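Long-range contact in glutamate--tRNA ligase (Methanothermobacter thermautotrophicus, PDB 3AII), which probably activates glutamate with ATP and transfers it to the acceptor end of its tRNA, as a class I aminoacyl-tRNA synthetase: residues L99-N104 and L131-E136. Sequence-based numbering, arbitrary orientation.
Sequences LRFAPN and LILRIE
E136 OE2 touches A102 CB at 3.3 Å and is gripped side-on by R134, two residues earlier in strand 131-135: NE (2.8 Å from OE2) meets its anti lone pair, NH1 arrives nearly along its C-O bond. R134 runs out with CG anti to the backbone N and bends only at chi3 (70°), turning both nitrogens to OE2, which lies in the guanidinium plane and helps fix its rotation. R134 NH1 sits 3.5 Å from R100 NH2, over one face of that guanidinium, the planes 81° apart; D282, salt-bridged to both arginines, probably offsets the like charges. An alanine in place of E136 would probably leave R134 NE without this partner and the guanidinium less firmly oriented, though D282 still holds NH2. A water joins E136 OE1 to A102 O. On the other sheet face L133 CD1 touches F101 CD2 (3.8 Å) and P103 CD, which lies over a face of the F101 ring, all three residues against helix 147-158. The backbones pair in parallel, F101 N donating to I132 O (2.8 Å); beyond strand 99-101, E136 N still reaches P103 O (2.9 Å). This is the first beta-alpha-beta crossover of the class I Rossmann-type catalytic domain, with P103 and N104 opening the predicted HIGH motif.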
loop_
_atom_site.group_PDB
_atom_site.type_symbol
_atom_site.label_atom_id
_atom_site.label_comp_id
_atom_site.label_asym_id
_atom_site.label_seq_id
_atom_site.Cartn_x
_atom_site.Cartn_y
_atom_site.Cartn_z
ATOM N N LEU A 99 -8.970 -17.317 9.046
ATOM C CA LEU A 99 -9.223 -16.061 8.356
ATOM C C LEU A 99 -8.509 -16.092 7.018
ATOM O O LEU A 99 -7.673 -16.964 6.780
ATOM C CB LEU A 99 -8.712 -14.904 9.207
ATOM C CG LEU A 99 -9.330 -14.855 10.610
ATOM C CD1 LEU A 99 -8.234 -14.837 11.672
ATOM C CD2 LEU A 99 -10.240 -13.650 10.742
ATOM N N ARG A 100 -8.841 -15.169 6.129
ATOM C CA ARG A 100 -8.113 -15.106 4.867
ATOM C C ARG A 100 -7.834 -13.667 4.468
ATOM O O ARG A 100 -8.503 -12.723 4.933
ATOM C CB ARG A 100 -8.866 -15.853 3.749
ATOM C CG ARG A 100 -9.936 -15.021 3.007
ATOM C CD ARG A 100 -11.099 -14.592 3.867
ATOM N NE ARG A 100 -12.352 -14.618 3.094
ATOM C CZ ARG A 100 -12.902 -13.556 2.510
ATOM N NH1 ARG A 100 -12.336 -12.351 2.597
ATOM N NH2 ARG A 100 -14.033 -13.702 1.828
ATOM N N PHE A 101 -6.802 -13.494 3.644
ATOM C CA PHE A 101 -6.504 -12.208 3.020
ATOM C C PHE A 101 -6.563 -12.530 1.540
ATOM O O PHE A 101 -5.867 -13.439 1.089
ATOM C CB PHE A 101 -5.102 -11.705 3.392
ATOM C CG PHE A 101 -4.651 -10.524 2.577
ATOM C CD1 PHE A 101 -5.412 -9.362 2.536
ATOM C CD2 PHE A 101 -3.485 -10.578 1.838
ATOM C CE1 PHE A 101 -5.008 -8.270 1.768
ATOM C CE2 PHE A 101 -3.069 -9.507 1.063
ATOM C CZ PHE A 101 -3.834 -8.350 1.021
ATOM N N ALA A 102 -7.408 -11.826 0.795
ATOM C CA ALA A 102 -7.749 -12.275 -0.566
ATOM C C ALA A 102 -7.643 -11.167 -1.608
ATOM O O ALA A 102 -8.665 -10.664 -2.097
ATOM C CB ALA A 102 -9.158 -12.881 -0.582
ATOM N N PRO A 103 -6.408 -10.796 -1.978
ATOM C CA PRO A 103 -6.208 -9.716 -2.946
ATOM C C PRO A 103 -6.342 -10.204 -4.378
ATOM O O PRO A 103 -6.165 -11.397 -4.636
ATOM C CB PRO A 103 -4.758 -9.290 -2.690
ATOM C CG PRO A 103 -4.077 -10.568 -2.248
ATOM C CD PRO A 103 -5.135 -11.357 -1.488
ATOM N N ASN A 104 -6.646 -9.290 -5.296
ATOM C CA ASN A 104 -6.547 -9.591 -6.725
ATOM C C ASN A 104 -5.143 -9.284 -7.213
ATOM O O ASN A 104 -4.485 -8.382 -6.694
ATOM C CB ASN A 104 -7.536 -8.748 -7.528
ATOM C CG ASN A 104 -8.936 -8.823 -6.981
ATOM O OD1 ASN A 104 -9.565 -9.881 -7.002
ATOM N ND2 ASN A 104 -9.439 -7.697 -6.485
ATOM N N LEU A 131 -4.182 -18.253 8.928
ATOM C CA LEU A 131 -4.478 -17.235 7.931
ATOM C C LEU A 131 -4.182 -17.829 6.564
ATOM O O LEU A 131 -3.094 -18.375 6.349
ATOM C CB LEU A 131 -3.613 -15.995 8.144
ATOM C CG LEU A 131 -3.739 -14.841 7.135
ATOM C CD1 LEU A 131 -5.186 -14.337 7.113
ATOM C CD2 LEU A 131 -2.786 -13.705 7.436
ATOM N N ILE A 132 -5.140 -17.687 5.649
ATOM C CA ILE A 132 -4.991 -18.169 4.282
ATOM C C ILE A 132 -4.765 -16.984 3.335
ATOM O O ILE A 132 -5.468 -15.977 3.402
ATOM C CB ILE A 132 -6.236 -18.948 3.842
ATOM C CG1 ILE A 132 -6.425 -20.194 4.722
ATOM C CG2 ILE A 132 -6.103 -19.360 2.374
ATOM C CD1 ILE A 132 -7.785 -20.896 4.522
ATOM N N LEU A 133 -3.742 -17.082 2.490
ATOM C CA LEU A 133 -3.569 -16.116 1.401
ATOM C C LEU A 133 -4.272 -16.715 0.197
ATOM O O LEU A 133 -3.916 -17.796 -0.236
ATOM C CB LEU A 133 -2.084 -15.890 1.083
ATOM C CG LEU A 133 -1.836 -15.085 -0.200
ATOM C CD1 LEU A 133 -2.408 -13.658 -0.077
ATOM C CD2 LEU A 133 -0.340 -15.007 -0.516
ATOM N N ARG A 134 -5.289 -16.031 -0.333
ATOM C CA ARG A 134 -5.992 -16.537 -1.497
ATOM C C ARG A 134 -5.900 -15.495 -2.597
ATOM O O ARG A 134 -6.477 -14.409 -2.486
ATOM C CB ARG A 134 -7.456 -16.856 -1.170
ATOM C CG ARG A 134 -8.240 -17.417 -2.361
ATOM C CD ARG A 134 -9.648 -17.950 -1.965
ATOM N NE ARG A 134 -10.532 -16.847 -1.600
ATOM C CZ ARG A 134 -11.349 -16.837 -0.545
ATOM N NH1 ARG A 134 -12.114 -15.771 -0.313
ATOM N NH2 ARG A 134 -11.398 -17.877 0.280
ATOM N N ILE A 135 -5.178 -15.826 -3.661
ATOM C CA ILE A 135 -5.028 -14.893 -4.770
ATOM C C ILE A 135 -6.221 -15.033 -5.696
ATOM O O ILE A 135 -6.460 -16.099 -6.271
ATOM C CB ILE A 135 -3.751 -15.165 -5.582
ATOM C CG1 ILE A 135 -2.518 -15.211 -4.676
ATOM C CG2 ILE A 135 -3.603 -14.116 -6.671
ATOM C CD1 ILE A 135 -2.262 -13.952 -3.940
ATOM N N GLU A 136 -6.981 -13.952 -5.831
ATOM C CA GLU A 136 -8.264 -14.014 -6.513
ATOM C C GLU A 136 -8.118 -13.526 -7.958
ATOM O O GLU A 136 -8.392 -12.365 -8.287
ATOM C CB GLU A 136 -9.318 -13.254 -5.697
ATOM C CG GLU A 136 -9.547 -13.946 -4.345
ATOM C CD GLU A 136 -10.839 -13.560 -3.627
ATOM O OE1 GLU A 136 -11.412 -12.486 -3.932
ATOM O OE2 GLU A 136 -11.254 -14.338 -2.736
HETATM O O HOH W 1 -10.086 -9.889 -4.240
#